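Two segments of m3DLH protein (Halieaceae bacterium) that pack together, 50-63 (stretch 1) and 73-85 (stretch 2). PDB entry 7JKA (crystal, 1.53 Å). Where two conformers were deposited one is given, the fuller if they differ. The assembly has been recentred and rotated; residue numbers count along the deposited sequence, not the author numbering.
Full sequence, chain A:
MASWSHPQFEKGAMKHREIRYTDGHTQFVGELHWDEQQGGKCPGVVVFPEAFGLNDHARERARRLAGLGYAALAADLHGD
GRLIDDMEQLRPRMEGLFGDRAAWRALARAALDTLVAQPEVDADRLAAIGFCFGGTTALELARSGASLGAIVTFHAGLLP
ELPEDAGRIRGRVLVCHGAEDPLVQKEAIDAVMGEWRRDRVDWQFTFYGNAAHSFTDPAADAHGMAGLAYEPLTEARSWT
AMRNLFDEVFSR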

# COMPACT_ATOMS: atom_id res chain seq x y z
N GLU A 50 -5.78 -4.79 1.27
CA GLU A 50 -5.67 -5.83 2.29
C GLU A 50 -5.48 -7.21 1.65
O GLU A 50 -5.69 -7.35 0.43
N ALA A 51 -5.06 -8.21 2.43
CA ALA A 51 -4.69 -9.51 1.85
C ALA A 51 -5.87 -10.24 1.25
O ALA A 51 -5.66 -11.21 0.51
N PHE A 52 -7.11 -9.81 1.52
CA PHE A 52 -8.25 -10.35 0.78
C PHE A 52 -8.03 -10.23 -0.73
O PHE A 52 -8.50 -11.08 -1.48
N GLY A 53 -7.36 -9.18 -1.17
CA GLY A 53 -7.16 -8.88 -2.57
C GLY A 53 -7.85 -7.59 -2.98
O GLY A 53 -8.38 -6.84 -2.16
N LEU A 54 -7.84 -7.34 -4.29
CA LEU A 54 -8.41 -6.10 -4.82
C LEU A 54 -9.91 -6.09 -4.57
O LEU A 54 -10.67 -6.79 -5.24
N ASN A 55 -10.34 -5.31 -3.59
CA ASN A 55 -11.74 -5.27 -3.18
C ASN A 55 -12.28 -3.84 -3.24
O ASN A 55 -11.57 -2.91 -3.62
N ASP A 56 -13.53 -3.66 -2.80
CA ASP A 56 -14.18 -2.36 -2.90
C ASP A 56 -13.47 -1.32 -2.06
O ASP A 56 -13.41 -0.15 -2.45
N HIS A 57 -12.93 -1.72 -0.92
CA HIS A 57 -12.18 -0.80 -0.07
C HIS A 57 -11.01 -0.20 -0.83
O HIS A 57 -10.81 1.02 -0.82
N ALA A 58 -10.24 -1.03 -1.53
CA ALA A 58 -9.09 -0.50 -2.26
C ALA A 58 -9.51 0.34 -3.45
O ALA A 58 -8.87 1.36 -3.76
N ARG A 59 -10.56 -0.08 -4.16
CA ARG A 59 -11.07 0.72 -5.27
C ARG A 59 -11.48 2.11 -4.80
O ARG A 59 -11.23 3.11 -5.48
N GLU A 60 -12.15 2.18 -3.64
CA GLU A 60 -12.58 3.47 -3.12
C GLU A 60 -11.38 4.34 -2.76
O GLU A 60 -11.40 5.55 -3.00
N ARG A 61 -10.30 3.75 -2.23
CA ARG A 61 -9.14 4.58 -1.93
C ARG A 61 -8.48 5.09 -3.21
O ARG A 61 -8.02 6.23 -3.27
N ALA A 62 -8.43 4.25 -4.25
CA ALA A 62 -7.90 4.72 -5.54
C ALA A 62 -8.79 5.84 -6.08
O ALA A 62 -8.29 6.84 -6.61
N ARG A 63 -10.10 5.69 -5.96
CA ARG A 63 -11.00 6.76 -6.38
C ARG A 63 -10.70 8.05 -5.62
O ARG A 63 -10.63 9.12 -6.23
N LEU A 73 -3.42 3.20 -9.25
CA LEU A 73 -3.66 1.83 -9.68
C LEU A 73 -3.97 0.98 -8.45
O LEU A 73 -3.08 0.74 -7.63
N ALA A 74 -5.21 0.53 -8.34
CA ALA A 74 -5.55 -0.49 -7.35
C ALA A 74 -5.00 -1.83 -7.85
O ALA A 74 -5.39 -2.31 -8.92
N ALA A 75 -4.11 -2.43 -7.07
CA ALA A 75 -3.36 -3.60 -7.50
C ALA A 75 -4.03 -4.91 -7.10
O ALA A 75 -4.72 -5.01 -6.08
N ASP A 76 -3.77 -5.94 -7.90
CA ASP A 76 -4.25 -7.30 -7.67
C ASP A 76 -3.14 -8.09 -6.97
O ASP A 76 -2.04 -8.20 -7.51
N LEU A 77 -3.43 -8.64 -5.78
CA LEU A 77 -2.39 -9.36 -5.04
C LEU A 77 -2.26 -10.81 -5.45
O LEU A 77 -1.23 -11.43 -5.15
N HIS A 78 -3.28 -11.39 -6.08
CA HIS A 78 -3.38 -12.85 -6.17
C HIS A 78 -3.40 -13.39 -7.58
O HIS A 78 -3.03 -14.55 -7.79
N GLY A 79 -3.83 -12.59 -8.53
CA GLY A 79 -3.96 -13.00 -9.91
C GLY A 79 -5.42 -13.12 -10.30
O GLY A 79 -6.27 -13.54 -9.50
N ASP A 80 -5.70 -12.79 -11.55
CA ASP A 80 -7.04 -12.88 -12.14
C ASP A 80 -8.08 -12.14 -11.31
O ASP A 80 -9.27 -12.48 -11.34
N GLY A 81 -7.63 -11.14 -10.55
CA GLY A 81 -8.54 -10.37 -9.72
C GLY A 81 -9.14 -11.14 -8.57
O GLY A 81 -10.15 -10.73 -8.01
N ARG A 82 -8.51 -12.25 -8.18
CA ARG A 82 -9.13 -13.15 -7.22
C ARG A 82 -9.22 -12.48 -5.85
O ARG A 82 -8.32 -11.74 -5.43
N LEU A 83 -10.32 -12.75 -5.14
CA LEU A 83 -10.61 -12.12 -3.86
C LEU A 83 -10.88 -13.20 -2.83
O LEU A 83 -11.92 -13.87 -2.88
N ILE A 84 -9.94 -13.38 -1.90
CA ILE A 84 -10.04 -14.39 -0.86
C ILE A 84 -11.17 -14.01 0.09
O ILE A 84 -11.16 -12.92 0.67
N ASP A 85 -12.18 -14.88 0.21
CA ASP A 85 -13.26 -14.67 1.16
C ASP A 85 -13.33 -15.75 2.22
O ASP A 85 -14.12 -15.62 3.16

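Where a helix and the loop before it lie against a strand and its following loop, small side chains often set the spacing while one larger residue fills the gap, and polar groups close the margin. The segments of m3DLH protein considered here illustrate this well. At the apolar centre stands Leu-54, which points toward the second stretch with chi1 t and chi2 p. Its CD1 lies 3.5 Å from CB of Ala-74, and its CB approaches O of Ala-75 at 3.5 Å. Ala-74 points back toward the helix, where CB of Ala-62 meets CB of Ala-74 at 4.2 Å. At this point the helix and strand come close, methyl against methyl, the CA atoms of Ala-62 and Ala-74 being 6.0 Å apart.

Leu-77 and Leu-83 extend the apolar surface. Leu-77 (chi1 m, chi2 t) points toward the first stretch and brings CD1 to 3.4 Å from O of Glu-50 and 3.9 Å from CA of Ala-51. Leu-83 leaves its backbone sideways, but its t, p rotamer carries the end of the side chain inward: its CD1 sits 3.8 Å from CB of Phe-52 and 3.6 Å from CB of Asn-55. Asn-55 itself, with chi1 p, caps the helix, its OD1 accepting from N of Ala-58 at 3.2 Å. Phe-52 (chi1 m) presents the edge of its ring to O of Ile-84.

Close approach also depends on what is absent. Gly-53 has no side chain, and a CB there would clash with O of Arg-82 and with CD2 of His-78; its backbone angles alone already call for glycine.

Further out, direct hydrogen bonds join the stretches. His-78, chi1 m, points toward the first stretch and donates from NE2 to O of Ala-51 at 2.8 Å, meeting that oxygen near its ring plane. The backbone contributes a second bond, from N of Ile-84 to O of Phe-52 at 2.7 Å.

Asp-76, chi1 t, organises the turn beyond: OD1 accepts from N of His-78 and N of Gly-79, both at 3.0 Å, and OD2 from N of Gly-81 at 2.8 Å. Two waters complete the seam. Water 1 accepts from N of Leu-54 at 2.9 Å and donates to OD1 of Asp-76 at 2.7 Å and O of Arg-82 at 2.8 Å; water 2 donates to O of Leu-54 at 2.9 Å and O of Gly-81 at 2.8 Å. Both thus bridge the stretches through backbone atoms of the same leucine whose side chain fills the centre.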

# COMPACT_ATOMS: atom_id res chain seq x y z
CB GLU A 50 -6.90 -5.82 3.19
CG GLU A 50 -6.98 -4.58 4.09
CD GLU A 50 -7.98 -4.78 5.22
OE1 GLU A 50 -9.12 -5.19 4.94
OE2 GLU A 50 -7.63 -4.53 6.39
CB ALA A 51 -4.01 -10.41 2.88
CB PHE A 52 -9.53 -9.60 1.15
CG PHE A 52 -9.83 -9.60 2.61
CD1 PHE A 52 -10.19 -10.76 3.25
CD2 PHE A 52 -9.76 -8.42 3.33
CE1 PHE A 52 -10.47 -10.76 4.61
CE2 PHE A 52 -10.03 -8.41 4.68
CZ PHE A 52 -10.39 -9.58 5.33
CB LEU A 54 -8.08 -5.98 -6.30
CG LEU A 54 -8.67 -4.77 -7.03
CD1 LEU A 54 -8.51 -3.54 -6.17
CD2 LEU A 54 -7.96 -4.60 -8.36
CB ASN A 55 -11.90 -5.88 -1.78
CG ASN A 55 -11.00 -5.21 -0.74
OD1 ASN A 55 -10.41 -4.15 -0.98
ND2 ASN A 55 -10.91 -5.85 0.43
CB ASP A 56 -15.64 -2.45 -2.49
CG ASP A 56 -16.51 -3.03 -3.59
OD1 ASP A 56 -16.00 -3.16 -4.73
OD2 ASP A 56 -17.68 -3.36 -3.32
CB HIS A 57 -11.73 -1.55 1.19
CG HIS A 57 -10.83 -0.77 2.08
ND1 HIS A 57 -9.47 -0.71 1.90
CD2 HIS A 57 -11.09 -0.03 3.19
CE1 HIS A 57 -8.93 0.04 2.84
NE2 HIS A 57 -9.89 0.46 3.64
CB ALA A 58 -8.21 -1.66 -2.73
CB ARG A 59 -12.25 0.02 -5.93
CG ARG A 59 -11.94 -1.33 -6.57
CD ARG A 59 -13.22 -1.91 -7.20
NE ARG A 59 -12.93 -3.15 -7.89
CZ ARG A 59 -13.20 -4.36 -7.41
NH1 ARG A 59 -13.81 -4.51 -6.24
NH2 ARG A 59 -12.87 -5.43 -8.12
CB GLU A 60 -13.50 3.26 -1.92
CG GLU A 60 -13.82 4.52 -1.16
CD GLU A 60 -14.64 5.53 -1.94
OE1 GLU A 60 -15.15 5.20 -3.04
OE2 GLU A 60 -14.77 6.67 -1.44
CB ARG A 61 -8.15 3.81 -1.05
CG ARG A 61 -8.77 3.27 0.23
CD ARG A 61 -9.39 4.41 1.00
NE ARG A 61 -10.03 4.08 2.29
CZ ARG A 61 -11.20 3.46 2.43
NH1 ARG A 61 -11.85 2.99 1.36
NH2 ARG A 61 -11.74 3.29 3.63
CB ALA A 62 -7.83 3.56 -6.53
CB ARG A 63 -12.45 6.33 -6.17
CG ARG A 63 -13.46 7.20 -6.88
CD ARG A 63 -14.86 6.90 -6.36
NE ARG A 63 -14.95 7.33 -4.97
CZ ARG A 63 -15.08 8.59 -4.57
NH1 ARG A 63 -15.17 9.57 -5.46
NH2 ARG A 63 -15.13 8.87 -3.27
CB LEU A 73 -2.45 1.28 -10.42
CG LEU A 73 -2.65 -0.16 -10.94
CD1 LEU A 73 -3.58 -0.15 -12.12
CD2 LEU A 73 -1.32 -0.81 -11.33
CB ALA A 74 -7.06 -0.53 -7.16
CB ALA A 75 -1.95 -3.59 -6.91
CB ASP A 76 -4.60 -7.87 -9.05
CG ASP A 76 -5.00 -9.35 -9.04
OD1 ASP A 76 -5.11 -9.98 -7.97
OD2 ASP A 76 -5.22 -9.87 -10.15
CB LEU A 77 -2.67 -9.34 -3.54
CG LEU A 77 -2.57 -7.98 -2.85
CD1 LEU A 77 -2.97 -8.14 -1.38
CD2 LEU A 77 -1.14 -7.41 -2.98
CB HIS A 78 -4.64 -13.33 -5.45
CG HIS A 78 -4.73 -12.85 -4.05
ND1 HIS A 78 -3.67 -12.96 -3.17
CD2 HIS A 78 -5.72 -12.23 -3.37
CE1 HIS A 78 -4.01 -12.43 -2.00
NE2 HIS A 78 -5.26 -11.99 -2.10
CB ASP A 80 -7.44 -14.35 -12.33
CG ASP A 80 -6.55 -15.07 -13.32
OD1 ASP A 80 -6.23 -14.48 -14.37
OD2 ASP A 80 -6.21 -16.24 -13.05
CB ARG A 82 -8.34 -14.46 -7.14
CG ARG A 82 -8.68 -15.45 -8.29
CD ARG A 82 -7.87 -16.80 -8.25
NE ARG A 82 -6.42 -16.61 -8.47
CZ ARG A 82 -5.82 -16.72 -9.66
NH1 ARG A 82 -4.51 -16.53 -9.79
NH2 ARG A 82 -6.54 -17.02 -10.73
CB LEU A 83 -11.81 -11.17 -3.99
CG LEU A 83 -12.28 -10.34 -2.79
CD1 LEU A 83 -11.18 -9.41 -2.32
CD2 LEU A 83 -13.52 -9.56 -3.14
CB ILE A 84 -8.71 -14.55 -0.10
CG1 ILE A 84 -7.59 -14.96 -1.06
CG2 ILE A 84 -8.85 -15.54 1.05
CD1 ILE A 84 -6.22 -15.15 -0.39
CB ASP A 85 -14.63 -14.56 0.45
CG ASP A 85 -14.98 -15.80 -0.38
OD1 ASP A 85 -14.25 -16.81 -0.32
OD2 ASP A 85 -16.00 -15.75 -1.10
O HOH W 1 -6.65 -9.56 -5.81
O HOH W 2 -10.52 -7.94 -7.91